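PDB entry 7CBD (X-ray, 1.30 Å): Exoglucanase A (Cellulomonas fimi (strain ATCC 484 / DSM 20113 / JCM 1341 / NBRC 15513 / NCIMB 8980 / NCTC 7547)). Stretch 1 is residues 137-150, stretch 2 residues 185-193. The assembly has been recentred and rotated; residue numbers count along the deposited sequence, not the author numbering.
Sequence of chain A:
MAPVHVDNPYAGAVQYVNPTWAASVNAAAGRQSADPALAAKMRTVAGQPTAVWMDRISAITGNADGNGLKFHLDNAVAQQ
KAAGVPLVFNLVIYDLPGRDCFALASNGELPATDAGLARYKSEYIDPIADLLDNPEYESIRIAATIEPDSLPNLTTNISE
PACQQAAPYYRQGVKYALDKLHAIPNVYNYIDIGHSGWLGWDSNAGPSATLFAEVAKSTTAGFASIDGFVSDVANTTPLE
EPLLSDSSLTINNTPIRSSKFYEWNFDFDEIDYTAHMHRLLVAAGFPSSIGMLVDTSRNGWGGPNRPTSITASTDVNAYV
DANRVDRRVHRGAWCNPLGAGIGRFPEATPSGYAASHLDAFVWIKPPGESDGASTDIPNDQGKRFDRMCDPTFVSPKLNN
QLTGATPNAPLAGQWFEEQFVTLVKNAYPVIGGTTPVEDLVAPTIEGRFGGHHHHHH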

# COMPACT_ATOMS: atom_id res chain seq x y z
N TYR A 137 -13.40 -7.25 -21.03
CA TYR A 137 -12.43 -6.40 -20.35
C TYR A 137 -11.11 -6.31 -21.09
O TYR A 137 -10.14 -5.76 -20.55
CB TYR A 137 -12.26 -6.83 -18.90
CG TYR A 137 -13.61 -6.92 -18.22
CD1 TYR A 137 -14.03 -8.10 -17.61
CD2 TYR A 137 -14.48 -5.85 -18.26
CE1 TYR A 137 -15.28 -8.18 -17.03
CE2 TYR A 137 -15.73 -5.92 -17.69
CZ TYR A 137 -16.13 -7.08 -17.07
OH TYR A 137 -17.37 -7.15 -16.49
N GLU A 138 -11.04 -6.79 -22.34
CA GLU A 138 -9.80 -6.70 -23.10
C GLU A 138 -9.39 -5.25 -23.35
O GLU A 138 -8.20 -5.00 -23.60
CB GLU A 138 -9.92 -7.50 -24.40
CG GLU A 138 -10.00 -9.00 -24.15
CD GLU A 138 -9.89 -9.82 -25.42
OE1 GLU A 138 -10.12 -9.26 -26.51
OE2 GLU A 138 -9.59 -11.02 -25.32
N SER A 139 -10.32 -4.31 -23.27
CA SER A 139 -10.02 -2.91 -23.55
C SER A 139 -9.41 -2.16 -22.37
O SER A 139 -9.11 -0.97 -22.50
CB SER A 139 -11.30 -2.19 -24.01
OG SER A 139 -12.30 -2.29 -23.01
N ILE A 140 -9.23 -2.81 -21.22
CA ILE A 140 -8.59 -2.19 -20.07
C ILE A 140 -7.37 -3.01 -19.68
O ILE A 140 -7.17 -4.14 -20.14
CB ILE A 140 -9.54 -1.99 -18.88
CG1 ILE A 140 -9.96 -3.34 -18.28
CG2 ILE A 140 -10.75 -1.13 -19.28
CD1 ILE A 140 -10.76 -3.20 -17.01
N ARG A 141 -6.53 -2.41 -18.84
CA ARG A 141 -5.41 -3.09 -18.23
C ARG A 141 -5.68 -3.19 -16.74
O ARG A 141 -6.27 -2.28 -16.15
CB ARG A 141 -4.11 -2.31 -18.46
CG ARG A 141 -3.77 -2.13 -19.93
CD ARG A 141 -2.61 -1.16 -20.12
NE ARG A 141 -2.25 -1.08 -21.53
CZ ARG A 141 -1.37 -0.23 -22.05
NH1 ARG A 141 -0.76 0.66 -21.28
NH2 ARG A 141 -1.12 -0.27 -23.35
N ILE A 142 -5.27 -4.30 -16.13
CA ILE A 142 -5.44 -4.51 -14.70
C ILE A 142 -4.06 -4.63 -14.08
O ILE A 142 -3.27 -5.49 -14.48
CB ILE A 142 -6.30 -5.75 -14.40
CG1 ILE A 142 -7.69 -5.62 -15.06
CG2 ILE A 142 -6.40 -5.96 -12.89
CD1 ILE A 142 -7.83 -6.35 -16.38
N ALA A 143 -3.75 -3.74 -13.14
CA ALA A 143 -2.53 -3.85 -12.34
C ALA A 143 -2.93 -4.53 -11.04
O ALA A 143 -3.63 -3.93 -10.22
CB ALA A 143 -1.91 -2.49 -12.08
N ALA A 144 -2.53 -5.78 -10.89
CA ALA A 144 -2.89 -6.58 -9.72
C ALA A 144 -1.75 -6.47 -8.71
O ALA A 144 -0.63 -6.95 -8.97
CB ALA A 144 -3.11 -8.02 -10.15
N THR A 145 -2.02 -5.82 -7.58
CA THR A 145 -1.08 -5.85 -6.46
C THR A 145 -1.24 -7.19 -5.75
O THR A 145 -2.33 -7.51 -5.26
CB THR A 145 -1.36 -4.69 -5.50
OG1 THR A 145 -0.94 -3.46 -6.10
CG2 THR A 145 -0.60 -4.88 -4.19
N ILE A 146 -0.17 -7.98 -5.71
CA ILE A 146 -0.25 -9.39 -5.30
C ILE A 146 0.14 -9.50 -3.83
O ILE A 146 1.32 -9.46 -3.47
CB ILE A 146 0.63 -10.29 -6.17
CG1 ILE A 146 0.36 -10.11 -7.66
CG2 ILE A 146 0.43 -11.75 -5.76
CD1 ILE A 146 -1.06 -10.41 -8.08
N GLU A 147 -0.87 -9.68 -2.98
CA GLU A 147 -0.79 -10.14 -1.60
C GLU A 147 0.13 -9.31 -0.72
O GLU A 147 1.22 -9.75 -0.32
CB GLU A 147 -0.49 -11.64 -1.53
CG GLU A 147 -1.59 -12.50 -2.14
CD GLU A 147 -2.87 -12.58 -1.31
OE1 GLU A 147 -2.87 -12.16 -0.13
OE2 GLU A 147 -3.89 -13.08 -1.83
N PRO A 148 -0.29 -8.10 -0.35
CA PRO A 148 0.45 -7.32 0.65
C PRO A 148 0.66 -8.12 1.93
O PRO A 148 -0.12 -9.00 2.28
CB PRO A 148 -0.47 -6.12 0.90
CG PRO A 148 -1.27 -5.99 -0.37
CD PRO A 148 -1.49 -7.40 -0.84
N ASP A 149 1.75 -7.80 2.64
CA ASP A 149 2.04 -8.40 3.95
C ASP A 149 2.12 -9.92 3.90
O ASP A 149 1.62 -10.61 4.79
CB ASP A 149 1.03 -7.94 5.00
CG ASP A 149 1.43 -8.33 6.40
OD1 ASP A 149 2.65 -8.44 6.66
OD2 ASP A 149 0.53 -8.57 7.24
N SER A 150 2.78 -10.46 2.87
CA SER A 150 2.86 -11.92 2.74
C SER A 150 4.31 -12.41 2.76
O SER A 150 4.87 -12.63 3.84
CB SER A 150 2.10 -12.43 1.51
OG SER A 150 2.64 -11.94 0.29
N PRO A 185 -3.53 -11.68 -20.70
CA PRO A 185 -2.50 -10.78 -21.25
C PRO A 185 -2.61 -9.34 -20.81
O PRO A 185 -1.60 -8.62 -20.88
CB PRO A 185 -2.67 -10.92 -22.77
CG PRO A 185 -4.07 -11.39 -22.93
CD PRO A 185 -4.33 -12.30 -21.77
N ASN A 186 -3.79 -8.87 -20.41
CA ASN A 186 -3.95 -7.50 -19.96
C ASN A 186 -3.86 -7.35 -18.45
O ASN A 186 -4.20 -6.29 -17.92
CB ASN A 186 -5.25 -6.89 -20.51
CG ASN A 186 -6.48 -7.71 -20.17
OD1 ASN A 186 -6.40 -8.94 -20.03
ND2 ASN A 186 -7.61 -7.05 -20.04
N VAL A 187 -3.41 -8.38 -17.74
CA VAL A 187 -3.16 -8.31 -16.31
C VAL A 187 -1.66 -8.18 -16.09
O VAL A 187 -0.86 -8.90 -16.71
CB VAL A 187 -3.73 -9.52 -15.56
CG1 VAL A 187 -3.39 -9.45 -14.07
CG2 VAL A 187 -5.24 -9.59 -15.74
N TYR A 188 -1.28 -7.26 -15.20
CA TYR A 188 0.11 -6.93 -14.88
C TYR A 188 0.28 -7.15 -13.39
O TYR A 188 -0.41 -6.52 -12.59
CB TYR A 188 0.39 -5.46 -15.26
CG TYR A 188 0.27 -5.25 -16.76
CD1 TYR A 188 1.40 -5.25 -17.56
CD2 TYR A 188 -0.98 -5.13 -17.38
CE1 TYR A 188 1.31 -5.11 -18.94
CE2 TYR A 188 -1.08 -4.99 -18.76
CZ TYR A 188 0.07 -4.98 -19.54
OH TYR A 188 -0.01 -4.86 -20.91
N ASN A 189 1.18 -8.06 -13.02
CA ASN A 189 1.31 -8.50 -11.64
C ASN A 189 2.43 -7.73 -10.95
O ASN A 189 3.59 -7.81 -11.36
CB ASN A 189 1.63 -9.99 -11.59
CG ASN A 189 0.48 -10.84 -12.05
OD1 ASN A 189 -0.68 -10.47 -11.87
ND2 ASN A 189 0.78 -11.97 -12.66
N TYR A 190 2.07 -7.02 -9.88
CA TYR A 190 3.03 -6.28 -9.07
C TYR A 190 3.09 -6.94 -7.70
O TYR A 190 2.13 -6.87 -6.92
CB TYR A 190 2.62 -4.81 -8.96
CG TYR A 190 2.90 -4.03 -10.23
CD1 TYR A 190 4.10 -3.36 -10.40
CD2 TYR A 190 1.96 -3.98 -11.27
CE1 TYR A 190 4.37 -2.65 -11.57
CE2 TYR A 190 2.23 -3.28 -12.44
CZ TYR A 190 3.43 -2.62 -12.58
OH TYR A 190 3.70 -1.91 -13.74
N ILE A 191 4.21 -7.61 -7.42
CA ILE A 191 4.39 -8.31 -6.16
C ILE A 191 4.68 -7.29 -5.05
O ILE A 191 5.49 -6.37 -5.22
CB ILE A 191 5.53 -9.34 -6.29
CG1 ILE A 191 5.04 -10.58 -7.05
CG2 ILE A 191 6.12 -9.70 -4.92
CD1 ILE A 191 4.25 -11.56 -6.20
N ASP A 192 4.01 -7.45 -3.91
CA ASP A 192 4.25 -6.54 -2.80
C ASP A 192 5.64 -6.78 -2.20
O ASP A 192 6.06 -7.92 -2.01
CB ASP A 192 3.20 -6.79 -1.72
CG ASP A 192 3.36 -5.85 -0.57
OD1 ASP A 192 2.78 -4.75 -0.66
OD2 ASP A 192 4.08 -6.18 0.40
N ILE A 193 6.33 -5.68 -1.89
CA ILE A 193 7.67 -5.78 -1.31
C ILE A 193 7.79 -5.05 0.03
O ILE A 193 8.86 -4.56 0.39
CB ILE A 193 8.78 -5.38 -2.30
CG1 ILE A 193 8.63 -3.92 -2.75
CG2 ILE A 193 8.81 -6.34 -3.47
CD1 ILE A 193 9.91 -3.34 -3.31
O HOH W 1 4.30 -8.86 1.08
O HOH W 2 3.17 -5.34 2.89
O HOH W 3 5.16 -10.37 -1.14

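Two parallel strands, 141-146 and 187-192, lie side by side with their axes 25° apart, and the side chains are arranged around an unbroken backbone ladder. Ile142 N donates to Asn186 O (2.9 Å), Tyr188 N to Ile142 O (2.8 Å), and the alternation runs on through Ala144 and Tyr190 to Ile146, whose O receives only a weak bond from Asp192 N at 3.4 Å.

Asn186 sets the start of the ladder. Its CA-to-CB bond points toward the first stretch, and with chi1 at 55° (p) the amide reaches the turn before the strand, where ND2 donates to Ile140 O at 2.9 Å. ND2 is equally near Tyr137 O, 2.9 Å, but the angle is poor; that oxygen accepts from Ile140 N to close the type I turn.

Along the strands, the two faces differ. Ala143 and Thr145 share theirs with Tyr188 and Tyr190, both m with chi2 near -95°. The short side chain of Ala143 lies beside the Tyr190 ring, CB to CE2 4.2 Å, while Arg141 CB approaches Tyr188 CE2 at 4.1 Å. Both tyrosine hydroxyls are hydrogen-bonded elsewhere in the structure.

On the other face, Ile142 CD1 meets Val187 CG2 at 4.2 Å, with the isoleucine chi2 off its wells at 99°, and Ala144 CB meets Val187 CG1, also at 4.2 Å. Ile191, m at both chi angles, brings CD1 to 3.8 Å from Ile146 CB. Between these apolar contacts Asn189 OD1 is buried without a partner, 3.8 Å from Ile146 CD1, although its ND2 is satisfied elsewhere.

Asp192 finishes the contact through water. Its CA-to-CB bond points toward the first stretch, and with chi1 t the carboxylate lies against Pro148, CG 3.5 Å from Pro148 CA; there OD2 accepts from waters 1 and 2 (2.8 Å each), and these waters accept from Ser150 N (2.8 Å) and Asp149 N (2.9 Å), respectively.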